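Local coordinates for protein arginase (Thermus thermophilus, PDB 2EF5) that probably hydrolyses L-arginine to L-ornithine and urea, using two manganese ions held in each subunit, at residues V115-H120 with V214-D219; A121-P126 with V141-G146; V165-L170 with V183-M188; L194-I199 with H243-I248. One frame throughout, in Å; residues are numbered along the deposited sequence.

Interaction 1. Residues V115-H120 with V214-D219; sequences VWVDAH and VSLDAD. With MN (manganese (II) ion), chain G; MN (manganese (II) ion), chain H.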
loop_
_atom_site.group_PDB
_atom_site.type_symbol
_atom_site.label_atom_id
_atom_site.label_comp_id
_atom_site.label_asym_id
_atom_site.label_seq_id
_atom_site.Cartn_x
_atom_site.Cartn_y
_atom_site.Cartn_z
ATOM N N VAL A 115 6.899 5.039 -30.288
ATOM C CA VAL A 115 6.990 5.978 -29.177
ATOM C C VAL A 115 5.929 7.042 -29.466
ATOM O O VAL A 115 6.099 7.869 -30.362
ATOM C CB VAL A 115 8.399 6.625 -29.107
ATOM C CG1 VAL A 115 8.489 7.549 -27.891
ATOM C CG2 VAL A 115 9.476 5.536 -29.019
ATOM N N TRP A 116 4.828 6.997 -28.717
ATOM C CA TRP A 116 3.704 7.917 -28.897
ATOM C C TRP A 116 3.824 9.035 -27.865
ATOM O O TRP A 116 3.581 8.828 -26.675
ATOM C CB TRP A 116 2.401 7.125 -28.726
ATOM C CG TRP A 116 1.170 7.702 -29.363
ATOM C CD1 TRP A 116 0.264 8.551 -28.783
ATOM C CD2 TRP A 116 0.661 7.414 -30.685
ATOM N NE1 TRP A 116 -0.785 8.793 -29.650
ATOM C CE2 TRP A 116 -0.570 8.114 -30.801
ATOM C CE3 TRP A 116 1.119 6.619 -31.739
ATOM C CZ2 TRP A 116 -1.341 8.048 -31.990
ATOM C CZ3 TRP A 116 0.346 6.567 -32.916
ATOM C CH2 TRP A 116 -0.875 7.270 -33.020
ATOM N N VAL A 117 4.228 10.213 -28.331
ATOM C CA VAL A 117 4.443 11.372 -27.463
ATOM C C VAL A 117 3.209 12.233 -27.646
ATOM O O VAL A 117 3.069 12.967 -28.630
ATOM C CB VAL A 117 5.743 12.096 -27.880
ATOM C CG1 VAL A 117 6.188 13.055 -26.795
ATOM C CG2 VAL A 117 6.821 11.058 -28.160
ATOM N N ASP A 118 2.331 12.159 -26.653
ATOM C CA ASP A 118 1.032 12.790 -26.750
ATOM C C ASP A 118 0.442 13.063 -25.375
ATOM O O ASP A 118 0.756 12.366 -24.411
ATOM C CB ASP A 118 0.151 11.770 -27.456
ATOM C CG ASP A 118 -1.032 12.368 -28.136
ATOM O OD1 ASP A 118 -1.753 13.188 -27.527
ATOM O OD2 ASP A 118 -1.238 11.966 -29.299
ATOM N N ALA A 119 -0.441 14.057 -25.289
ATOM C CA ALA A 119 -1.102 14.360 -24.023
ATOM C C ALA A 119 -2.217 13.324 -23.861
ATOM O O ALA A 119 -2.733 13.121 -22.758
ATOM C CB ALA A 119 -1.695 15.757 -24.045
ATOM N N HIS A 120 -2.586 12.679 -24.968
ATOM C CA HIS A 120 -3.627 11.652 -24.950
ATOM C C HIS A 120 -3.049 10.314 -25.392
ATOM O O HIS A 120 -1.955 10.264 -25.950
ATOM C CB HIS A 120 -4.782 12.040 -25.875
ATOM C CG HIS A 120 -5.335 13.400 -25.605
ATOM N ND1 HIS A 120 -4.847 14.539 -26.208
ATOM C CD2 HIS A 120 -6.303 13.816 -24.749
ATOM C CE1 HIS A 120 -5.485 15.599 -25.739
ATOM N NE2 HIS A 120 -6.374 15.183 -24.851
ATOM N N VAL A 214 8.562 7.441 -34.187
ATOM C CA VAL A 214 8.150 8.423 -33.195
ATOM C C VAL A 214 6.952 9.212 -33.709
ATOM O O VAL A 214 7.006 9.798 -34.780
ATOM C CB VAL A 214 9.300 9.403 -32.876
ATOM C CG1 VAL A 214 8.804 10.496 -31.925
ATOM C CG2 VAL A 214 10.474 8.647 -32.264
ATOM N N SER A 215 5.867 9.215 -32.949
ATOM C CA SER A 215 4.681 9.949 -33.353
ATOM C C SER A 215 4.528 11.092 -32.359
ATOM O O SER A 215 4.185 10.878 -31.199
ATOM C CB SER A 215 3.452 9.031 -33.332
ATOM O OG SER A 215 2.388 9.621 -34.051
ATOM N N LEU A 216 4.781 12.307 -32.825
ATOM C CA LEU A 216 4.720 13.479 -31.963
ATOM C C LEU A 216 3.483 14.352 -32.150
ATOM O O LEU A 216 3.301 14.988 -33.189
ATOM C CB LEU A 216 5.999 14.313 -32.165
ATOM C CG LEU A 216 6.180 15.631 -31.404
ATOM C CD1 LEU A 216 6.148 15.386 -29.895
ATOM C CD2 LEU A 216 7.517 16.257 -31.817
ATOM N N ASP A 217 2.628 14.362 -31.131
ATOM C CA ASP A 217 1.422 15.173 -31.137
ATOM C C ASP A 217 1.811 16.479 -30.451
ATOM O O ASP A 217 2.324 16.466 -29.335
ATOM C CB ASP A 217 0.307 14.491 -30.342
ATOM C CG ASP A 217 -1.017 15.211 -30.469
ATOM O OD1 ASP A 217 -1.030 16.453 -30.362
ATOM O OD2 ASP A 217 -2.052 14.544 -30.670
ATOM N N ALA A 218 1.574 17.598 -31.127
ATOM C CA ALA A 218 1.927 18.906 -30.590
ATOM C C ALA A 218 1.345 19.165 -29.211
ATOM O O ALA A 218 1.934 19.906 -28.425
ATOM C CB ALA A 218 1.471 20.008 -31.554
ATOM N N ASP A 219 0.200 18.562 -28.909
ATOM C CA ASP A 219 -0.423 18.806 -27.620
ATOM C C ASP A 219 0.288 18.210 -26.415
ATOM O O ASP A 219 -0.164 18.397 -25.299
ATOM C CB ASP A 219 -1.893 18.367 -27.622
ATOM C CG ASP A 219 -2.069 16.861 -27.592
ATOM O OD1 ASP A 219 -1.098 16.115 -27.364
ATOM O OD2 ASP A 219 -3.214 16.420 -27.787
HETATM MN MN MN G . -3.347 14.346 -28.552
HETATM MN MN MN H . -2.887 12.244 -30.560
#
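D118, just past the end of strand 113-117, meets D217 at the end of the neighbouring parallel strand 212-217, and the two share both manganese ions, each in its own way. With CG anti to the backbone N (chi1 -157°), D118 puts OD1 2.2 Å from the manganese of chain G and OD2 2.1 Å from the manganese of chain H, one oxygen to each metal. D217 bridges with a single atom, OD2, while its OD1 takes the N-H of D219 in an Asx turn. The D118 and D217 carboxylate planes stand 61° apart. D219 has CG between its backbone N and carbonyl carbon (chi1 74°), and its OD2 binds the manganese of chain G at 2.2 Å. Its OD1 accepts from A119 N at 3.0 Å, the donor coming from above the carboxylate plane. H120 lies with that metal at its ring edge, in plane, ND1 at a long 2.8 Å. H96 and D122 complete the chain H site.

S215 OG lies 3.8 Å above one face of the W116 ring, toward the rim, and is itself hydrogen-bonded to H96 NE2. The W116 ring also stacks with that of H96, and its NE1 donates to the metal ligand D122. An alanine in place of W116 would probably leave D122 OD2 without its N-H partner and open a gap beside S215 and H96.

On the other face of the sheet V117 CG1 touches L216 CD1 at 3.9 Å. Strand 212-217 runs between strands 113-117 and 255-261, with L216 also packing on helix 272-284, while W116 leans on helix 138-142.

Interaction 2. Residues A121-P126 with V141-G146; sequences ADFNTP and VLSGLG. With MN (manganese (II) ion), chain H.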
loop_
_atom_site.group_PDB
_atom_site.type_symbol
_atom_site.label_atom_id
_atom_site.label_comp_id
_atom_site.label_asym_id
_atom_site.label_seq_id
_atom_site.Cartn_x
_atom_site.Cartn_y
_atom_site.Cartn_z
ATOM N N ALA A 121 -3.791 9.238 -25.150
ATOM C CA ALA A 121 -3.346 7.895 -25.509
ATOM C C ALA A 121 -3.878 7.429 -26.859
ATOM O O ALA A 121 -3.332 6.495 -27.447
ATOM C CB ALA A 121 -3.760 6.910 -24.427
ATOM N N ASP A 122 -4.932 8.078 -27.345
ATOM C CA ASP A 122 -5.545 7.716 -28.624
ATOM C C ASP A 122 -5.741 6.205 -28.686
ATOM O O ASP A 122 -5.527 5.585 -29.732
ATOM C CB ASP A 122 -4.661 8.151 -29.797
ATOM C CG ASP A 122 -4.478 9.653 -29.865
ATOM O OD1 ASP A 122 -5.457 10.386 -29.612
ATOM O OD2 ASP A 122 -3.360 10.098 -30.186
ATOM N N PHE A 123 -6.156 5.629 -27.562
ATOM C CA PHE A 123 -6.354 4.193 -27.462
ATOM C C PHE A 123 -7.825 3.786 -27.321
ATOM O O PHE A 123 -8.136 2.746 -26.731
ATOM C CB PHE A 123 -5.556 3.653 -26.277
ATOM C CG PHE A 123 -4.968 2.287 -26.511
ATOM C CD1 PHE A 123 -3.875 2.122 -27.350
ATOM C CD2 PHE A 123 -5.507 1.168 -25.890
ATOM C CE1 PHE A 123 -3.324 0.860 -27.568
ATOM C CE2 PHE A 123 -4.972 -0.096 -26.098
ATOM C CZ PHE A 123 -3.876 -0.255 -26.939
ATOM N N ASN A 124 -8.727 4.603 -27.854
ATOM C CA ASN A 124 -10.158 4.305 -27.789
ATOM C C ASN A 124 -10.589 3.355 -28.906
ATOM O O ASN A 124 -9.898 3.196 -29.915
ATOM C CB ASN A 124 -10.981 5.597 -27.904
ATOM C CG ASN A 124 -11.178 6.292 -26.574
ATOM O OD1 ASN A 124 -10.989 7.504 -26.461
ATOM N ND2 ASN A 124 -11.578 5.533 -25.562
ATOM N N THR A 125 -11.735 2.718 -28.704
ATOM C CA THR A 125 -12.322 1.828 -29.695
ATOM C C THR A 125 -13.717 2.390 -29.904
ATOM O O THR A 125 -14.143 3.276 -29.162
ATOM C CB THR A 125 -12.436 0.379 -29.182
ATOM O OG1 THR A 125 -13.155 0.359 -27.942
ATOM C CG2 THR A 125 -11.060 -0.222 -28.987
ATOM N N PRO A 126 -14.445 1.908 -30.922
ATOM C CA PRO A 126 -15.790 2.451 -31.122
ATOM C C PRO A 126 -16.625 2.314 -29.854
ATOM O O PRO A 126 -17.484 3.146 -29.566
ATOM C CB PRO A 126 -16.324 1.610 -32.274
ATOM C CG PRO A 126 -15.087 1.383 -33.096
ATOM C CD PRO A 126 -14.068 1.012 -32.029
ATOM N N VAL A 141 -6.115 1.082 -32.958
ATOM C CA VAL A 141 -6.183 0.438 -34.266
ATOM C C VAL A 141 -4.833 -0.176 -34.635
ATOM O O VAL A 141 -4.751 -1.352 -34.993
ATOM C CB VAL A 141 -6.582 1.453 -35.365
ATOM C CG1 VAL A 141 -6.458 0.815 -36.741
ATOM C CG2 VAL A 141 -8.003 1.929 -35.134
ATOM N N LEU A 142 -3.772 0.620 -34.554
ATOM C CA LEU A 142 -2.439 0.127 -34.880
ATOM C C LEU A 142 -2.102 -1.091 -34.036
ATOM O O LEU A 142 -1.351 -1.967 -34.470
ATOM C CB LEU A 142 -1.389 1.215 -34.642
ATOM C CG LEU A 142 -1.345 2.339 -35.678
ATOM C CD1 LEU A 142 -0.510 3.498 -35.145
ATOM C CD2 LEU A 142 -0.755 1.811 -36.989
ATOM N N SER A 143 -2.658 -1.142 -32.831
ATOM C CA SER A 143 -2.413 -2.259 -31.924
ATOM C C SER A 143 -3.365 -3.424 -32.181
ATOM O O SER A 143 -3.318 -4.436 -31.478
ATOM C CB SER A 143 -2.545 -1.801 -30.470
ATOM O OG SER A 143 -1.533 -0.864 -30.141
ATOM N N GLY A 144 -4.227 -3.272 -33.184
ATOM C CA GLY A 144 -5.167 -4.325 -33.528
ATOM C C GLY A 144 -6.504 -4.307 -32.811
ATOM O O GLY A 144 -7.219 -5.305 -32.825
ATOM N N LEU A 145 -6.848 -3.184 -32.190
ATOM C CA LEU A 145 -8.115 -3.056 -31.471
ATOM C C LEU A 145 -8.978 -1.974 -32.107
ATOM O O LEU A 145 -8.503 -0.872 -32.373
ATOM C CB LEU A 145 -7.861 -2.684 -30.007
ATOM C CG LEU A 145 -6.988 -3.612 -29.157
ATOM C CD1 LEU A 145 -6.661 -2.918 -27.848
ATOM C CD2 LEU A 145 -7.706 -4.935 -28.907
ATOM N N GLY A 146 -10.248 -2.287 -32.346
ATOM C CA GLY A 146 -11.140 -1.305 -32.931
ATOM C C GLY A 146 -11.936 -1.806 -34.119
ATOM O O GLY A 146 -12.056 -3.013 -34.342
HETATM MN MN MN H . -2.887 12.244 -30.560
HETATM O O HOH W 1 -9.738 1.547 -32.087
#
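The metal-binding loop that follows strand 113-117 in the arginase fold packs here on the Schellman motif closing helix 138-142, with F123 against S143 and L145. Positive phi at G144 (89°), where a side chain would run into the carbonyl oxygen of the residue before, turns the chain out of the helix, and G144 N returns to V141 O at 2.7 Å. That turn brings S143 and L145 round to one aromatic ring.

S143 OG sits at the edge of the F123 ring, near its plane, 3.6 Å from F123 CE1; the hydroxyl is held by a hydrogen bond to L139 O, so it meets the ring as a neighbour already satisfied. At CE2 of F123, L145 CD1 approaches to 3.7 Å, the two side chains crossing at a slant. L139, V183 and, from helix 172-181, L178 also pack on the ring. An alanine at F123 would probably open a gap among S143, L145 and L178 and leave the L145 methyl without its aromatic neighbour.

The preceding residue, D122, ties the loop to the metal centre: its OD2 binds the manganese of chain H at 2.2 Å. Farther along, the loop meets the backbone beyond the helix. T125 CG2 reaches G146 N at 4.0 Å, and P126 CD rests on G146 CA at 3.8 Å, G146 being a second glycine with positive phi. Between the two segments one water donates to both N124 O and L145 O, 2.7 Å from each.

Interaction 3. Residues V165-L170 with V183-M188; sequences VGVRSL and VRVYTM
R168 turns its CG between its own backbone N and carbonyl carbon (chi1 76°) and bends again at chi3, while M188 holds CG anti to its carbonyl carbon (chi1 -70°); the two side chains then run side by side, pointing the same way. M188 CG lies 3.8 Å from R168 NE, and M188 SD is 3.7 Å from G166 O. That carbonyl oxygen also receives R168 NH2 on a lone pair, at 3.3 Å, and further bonds from R168 to V220 O and V233 O fix the guanidinium.

G166 is where the strand turns a corner, at a positive phi (94°). Its N donates to Y186 O at 2.9 Å, and past the corner M188 N donates to V167 O at 2.9 Å. T187 is the N-cap of the next helix, its OG1 hydrogen-bonded to H189 N and to E190 OE1. V165 CG2 approaches Y186 CD2 at a slant, 4.4 Å away.

I289 of the second subunit packs on R168 and T187, R240 of that subunit on M188, and a guanidine touches M188. The pair forms a beta-alpha-beta crossover: strand 162-167, helix 172-181, then 184-187, the outermost strand of the parallel sheet within the chain, with Y186 against helix 196-206.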
loop_
_atom_site.group_PDB
_atom_site.type_symbol
_atom_site.label_atom_id
_atom_site.label_comp_id
_atom_site.label_asym_id
_atom_site.label_seq_id
_atom_site.Cartn_x
_atom_site.Cartn_y
_atom_site.Cartn_z
ATOM N N VAL A 165 4.292 8.519 -23.892
ATOM C CA VAL A 165 5.039 9.457 -23.062
ATOM C C VAL A 165 4.359 10.817 -23.029
ATOM O O VAL A 165 4.038 11.379 -24.077
ATOM C CB VAL A 165 6.491 9.655 -23.596
ATOM C CG1 VAL A 165 7.272 10.593 -22.670
ATOM C CG2 VAL A 165 7.201 8.308 -23.723
ATOM N N GLY A 166 4.143 11.333 -21.822
ATOM C CA GLY A 166 3.534 12.641 -21.655
ATOM C C GLY A 166 2.029 12.666 -21.465
ATOM O O GLY A 166 1.439 13.739 -21.394
ATOM N N VAL A 167 1.407 11.494 -21.367
ATOM C CA VAL A 167 -0.041 11.418 -21.218
ATOM C C VAL A 167 -0.561 12.095 -19.954
ATOM O O VAL A 167 0.004 11.931 -18.872
ATOM C CB VAL A 167 -0.518 9.945 -21.248
ATOM C CG1 VAL A 167 -1.994 9.866 -20.956
ATOM C CG2 VAL A 167 -0.223 9.344 -22.611
ATOM N N ARG A 168 -1.644 12.854 -20.092
ATOM C CA ARG A 168 -2.226 13.535 -18.944
ATOM C C ARG A 168 -3.750 13.586 -19.011
ATOM O O ARG A 168 -4.387 14.265 -18.210
ATOM C CB ARG A 168 -1.653 14.953 -18.834
ATOM C CG ARG A 168 -2.216 15.947 -19.829
ATOM C CD ARG A 168 -1.315 17.168 -19.972
ATOM N NE ARG A 168 -0.089 16.769 -20.636
ATOM C CZ ARG A 168 0.467 17.412 -21.655
ATOM N NH1 ARG A 168 -0.079 18.517 -22.147
ATOM N NH2 ARG A 168 1.566 16.918 -22.198
ATOM N N SER A 169 -4.335 12.871 -19.963
ATOM C CA SER A 169 -5.786 12.855 -20.107
ATOM C C SER A 169 -6.237 11.555 -20.762
ATOM O O SER A 169 -5.897 11.283 -21.917
ATOM C CB SER A 169 -6.250 14.053 -20.941
ATOM O OG SER A 169 -7.665 14.077 -21.046
ATOM N N LEU A 170 -7.005 10.762 -20.014
ATOM C CA LEU A 170 -7.497 9.467 -20.487
ATOM C C LEU A 170 -8.975 9.238 -20.185
ATOM O O LEU A 170 -9.502 9.730 -19.184
ATOM C CB LEU A 170 -6.708 8.334 -19.829
ATOM C CG LEU A 170 -5.206 8.239 -20.077
ATOM C CD1 LEU A 170 -4.595 7.237 -19.113
ATOM C CD2 LEU A 170 -4.954 7.837 -21.517
ATOM N N VAL A 183 0.206 -1.999 -22.388
ATOM C CA VAL A 183 0.982 -0.915 -22.975
ATOM C C VAL A 183 1.731 -0.151 -21.881
ATOM O O VAL A 183 1.155 0.185 -20.846
ATOM C CB VAL A 183 0.063 0.068 -23.745
ATOM C CG1 VAL A 183 0.863 1.286 -24.205
ATOM C CG2 VAL A 183 -0.564 -0.639 -24.944
ATOM N N ARG A 184 3.017 0.102 -22.105
ATOM C CA ARG A 184 3.824 0.848 -21.140
ATOM C C ARG A 184 3.423 2.318 -21.267
ATOM O O ARG A 184 3.554 2.914 -22.341
ATOM C CB ARG A 184 5.312 0.682 -21.451
ATOM C CG ARG A 184 6.245 1.545 -20.597
ATOM C CD ARG A 184 6.177 1.171 -19.127
ATOM N NE ARG A 184 6.626 -0.196 -18.891
ATOM C CZ ARG A 184 7.896 -0.587 -18.903
ATOM N NH1 ARG A 184 8.865 0.291 -19.137
ATOM N NH2 ARG A 184 8.197 -1.863 -18.686
ATOM N N VAL A 185 2.932 2.896 -20.175
ATOM C CA VAL A 185 2.484 4.285 -20.183
ATOM C C VAL A 185 3.219 5.185 -19.188
ATOM O O VAL A 185 3.294 4.885 -17.995
ATOM C CB VAL A 185 0.982 4.371 -19.865
ATOM C CG1 VAL A 185 0.505 5.814 -19.957
ATOM C CG2 VAL A 185 0.199 3.483 -20.825
ATOM N N TYR A 186 3.763 6.288 -19.688
ATOM C CA TYR A 186 4.447 7.251 -18.839
ATOM C C TYR A 186 3.607 8.530 -18.820
ATOM O O TYR A 186 3.692 9.357 -19.726
ATOM C CB TYR A 186 5.853 7.538 -19.378
ATOM C CG TYR A 186 6.833 6.395 -19.194
ATOM C CD1 TYR A 186 7.363 6.099 -17.932
ATOM C CD2 TYR A 186 7.215 5.590 -20.272
ATOM C CE1 TYR A 186 8.243 5.030 -17.748
ATOM C CE2 TYR A 186 8.094 4.513 -20.094
ATOM C CZ TYR A 186 8.600 4.241 -18.828
ATOM O OH TYR A 186 9.436 3.163 -18.634
ATOM N N THR A 187 2.770 8.684 -17.801
ATOM C CA THR A 187 1.942 9.878 -17.700
ATOM C C THR A 187 2.818 10.990 -17.133
ATOM O O THR A 187 3.957 10.741 -16.728
ATOM C CB THR A 187 0.756 9.678 -16.728
ATOM O OG1 THR A 187 1.255 9.564 -15.389
ATOM C CG2 THR A 187 -0.031 8.422 -17.080
ATOM N N MET A 188 2.292 12.209 -17.093
ATOM C CA MET A 188 3.056 13.320 -16.543
ATOM C C MET A 188 3.413 13.053 -15.081
ATOM O O MET A 188 4.355 13.645 -14.549
ATOM C CB MET A 188 2.271 14.626 -16.659
ATOM C CG MET A 188 2.132 15.142 -18.084
ATOM S SD MET A 188 3.713 15.306 -18.929
ATOM C CE MET A 188 4.584 16.461 -17.830
#

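Interaction 4. Residues L194-I199 with H243-I248; sequences LGVARI and HLLMEI. With GAI (guanidine), chain I.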
loop_
_atom_site.group_PDB
_atom_site.type_symbol
_atom_site.label_atom_id
_atom_site.label_comp_id
_atom_site.label_asym_id
_atom_site.label_seq_id
_atom_site.Cartn_x
_atom_site.Cartn_y
_atom_site.Cartn_z
ATOM N N LEU A 194 10.104 10.624 -12.269
ATOM C CA LEU A 194 11.351 10.077 -12.788
ATOM C C LEU A 194 12.233 11.021 -13.600
ATOM O O LEU A 194 13.450 10.860 -13.620
ATOM C CB LEU A 194 11.044 8.852 -13.647
ATOM C CG LEU A 194 10.207 7.736 -13.007
ATOM C CD1 LEU A 194 9.771 6.739 -14.081
ATOM C CD2 LEU A 194 11.015 7.051 -11.911
ATOM N N GLY A 195 11.630 11.993 -14.274
ATOM C CA GLY A 195 12.412 12.895 -15.100
ATOM C C GLY A 195 12.513 12.300 -16.494
ATOM O O GLY A 195 12.562 11.077 -16.648
ATOM N N VAL A 196 12.553 13.156 -17.513
ATOM C CA VAL A 196 12.639 12.697 -18.898
ATOM C C VAL A 196 13.882 11.862 -19.206
ATOM O O VAL A 196 13.814 10.910 -19.980
ATOM C CB VAL A 196 12.584 13.894 -19.885
ATOM C CG1 VAL A 196 12.848 13.423 -21.310
ATOM C CG2 VAL A 196 11.231 14.566 -19.800
ATOM N N ALA A 197 15.016 12.215 -18.613
ATOM C CA ALA A 197 16.244 11.478 -18.878
ATOM C C ALA A 197 16.071 9.978 -18.608
ATOM O O ALA A 197 16.364 9.136 -19.461
ATOM C CB ALA A 197 17.377 12.042 -18.031
ATOM N N ARG A 198 15.590 9.652 -17.414
ATOM C CA ARG A 198 15.380 8.264 -17.041
ATOM C C ARG A 198 14.291 7.618 -17.901
ATOM O O ARG A 198 14.435 6.478 -18.341
ATOM C CB ARG A 198 15.014 8.169 -15.562
ATOM C CG ARG A 198 14.783 6.751 -15.085
ATOM C CD ARG A 198 14.598 6.693 -13.581
ATOM N NE ARG A 198 14.377 5.323 -13.131
ATOM C CZ ARG A 198 14.168 4.970 -11.867
ATOM N NH1 ARG A 198 14.153 5.887 -10.909
ATOM N NH2 ARG A 198 13.965 3.696 -11.561
ATOM N N ILE A 199 13.204 8.340 -18.151
ATOM C CA ILE A 199 12.129 7.790 -18.978
ATOM C C ILE A 199 12.605 7.473 -20.385
ATOM O O ILE A 199 12.253 6.432 -20.938
ATOM C CB ILE A 199 10.936 8.750 -19.055
ATOM C CG1 ILE A 199 10.242 8.803 -17.695
ATOM C CG2 ILE A 199 9.955 8.294 -20.128
ATOM C CD1 ILE A 199 9.134 9.810 -17.623
ATOM N N HIS A 243 12.981 18.574 -26.012
ATOM C CA HIS A 243 14.211 18.461 -26.784
ATOM C C HIS A 243 15.091 17.352 -26.210
ATOM O O HIS A 243 15.693 16.586 -26.964
ATOM C CB HIS A 243 14.964 19.797 -26.825
ATOM C CG HIS A 243 14.441 20.743 -27.861
ATOM N ND1 HIS A 243 14.728 20.604 -29.205
ATOM C CD2 HIS A 243 13.619 21.810 -27.759
ATOM C CE1 HIS A 243 14.102 21.550 -29.883
ATOM N NE2 HIS A 243 13.420 22.295 -29.034
ATOM N N LEU A 244 15.152 17.240 -24.886
ATOM C CA LEU A 244 15.962 16.182 -24.283
ATOM C C LEU A 244 15.472 14.807 -24.749
ATOM O O LEU A 244 16.268 13.949 -25.130
ATOM C CB LEU A 244 15.903 16.235 -22.755
ATOM C CG LEU A 244 16.739 15.119 -22.114
ATOM C CD1 LEU A 244 18.216 15.327 -22.458
ATOM C CD2 LEU A 244 16.542 15.117 -20.612
ATOM N N LEU A 245 14.160 14.602 -24.709
ATOM C CA LEU A 245 13.582 13.334 -25.143
ATOM C C LEU A 245 13.995 13.012 -26.573
ATOM O O LEU A 245 14.395 11.882 -26.876
ATOM C CB LEU A 245 12.056 13.383 -25.058
ATOM C CG LEU A 245 11.349 12.118 -25.555
ATOM C CD1 LEU A 245 11.785 10.914 -24.720
ATOM C CD2 LEU A 245 9.851 12.319 -25.467
ATOM N N MET A 246 13.895 14.007 -27.449
ATOM C CA MET A 246 14.264 13.828 -28.844
ATOM C C MET A 246 15.751 13.518 -28.999
ATOM O O MET A 246 16.121 12.646 -29.781
ATOM C CB MET A 246 13.919 15.082 -29.661
ATOM C CG MET A 246 12.443 15.410 -29.749
ATOM S SD MET A 246 11.414 14.120 -30.512
ATOM C CE MET A 246 10.621 13.430 -29.083
ATOM N N GLU A 247 16.599 14.227 -28.258
ATOM C CA GLU A 247 18.042 14.018 -28.356
ATOM C C GLU A 247 18.473 12.629 -27.881
ATOM O O GLU A 247 19.355 12.008 -28.479
ATOM C CB GLU A 247 18.796 15.092 -27.558
ATOM C CG GLU A 247 18.470 16.524 -27.980
ATOM C CD GLU A 247 19.034 17.560 -27.015
ATOM O OE1 GLU A 247 19.034 17.303 -25.798
ATOM O OE2 GLU A 247 19.458 18.641 -27.466
ATOM N N ILE A 248 17.856 12.134 -26.814
ATOM C CA ILE A 248 18.225 10.820 -26.313
ATOM C C ILE A 248 17.741 9.735 -27.278
ATOM O O ILE A 248 18.429 8.743 -27.493
ATOM C CB ILE A 248 17.671 10.591 -24.890
ATOM C CG1 ILE A 248 18.348 11.570 -23.918
ATOM C CG2 ILE A 248 17.934 9.161 -24.450
ATOM C CD1 ILE A 248 17.866 11.474 -22.467
HETATM C C GAI I . 18.210 20.576 -24.612
HETATM N N1 GAI I . 18.317 19.320 -24.151
HETATM N N2 GAI I . 17.750 21.537 -23.807
HETATM N N3 GAI I . 18.565 20.865 -25.869
#
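V196, in the first turn of helix 196-206, stands 6.3 Å from L245 of helix 239-252, CA to CA, the closest CA pair of the two segments. G195, with a positive phi (89°), makes the break before it: it ends the preceding helix and serves as N-cap of the new one.

The V196 side chain points at the other helix. With CG1 anti to its backbone N (chi1 173°), that methyl comes to 3.8 Å from L245 CB and equally close to L245 N, so it lies against the backbone of helix 239-252 as well as against a side chain; the V196 and L245 side chains cross at about a right angle. L244 reaches back. Its CD2 sits 3.8 Å from A197 N and also touches A197 CB and V196 CG1. One turn on, I248 CD1 rests 3.9 Å from A197 CA, and I248 also packs on A200 and L204 farther along helix 196-206. The small side chain of A197 is consistent with this close approach.

Other residues of 243-248 face elsewhere. M246 packs on helix 272-284, and H243 ND1 hydrogen-bonds to S283 OG. E247 grips a guanidine with both oxygens: N1 donates to OE1 at 2.7 Å and N3 to OE2 at 2.9 Å, the latter nearly straight.

Between the two segments the contact is apolar, methyl groups against hydrocarbon and backbone, which implies close fit without directional bonds; the paired guanidine bonds, by contrast, are consistent with opposite charges meeting at E247.

Overall arrangement
All four contacts lie in one alpha/beta fold built on a parallel sheet: interactions 1 and 3 join its strands, interaction 2 a loop to a helix end, and interaction 4 two flanking helices. Interaction 1, with the two manganese ions, lies nearest the centre of the chain; interaction 3 is about 10 Å from it, centre to centre, since strands 113-117 and 162-167 are neighbours. Interaction 2 lies about 15 Å from interaction 1 and shares a manganese with it. Along the chain, interactions 2 and 3 both fall between the two halves of interaction 1, whereas interaction 4 alternates with it, and L245 packs on V117. Interactions 2 and 4 do not touch. Metal ligands distant in sequence are thus gathered at the strand ends.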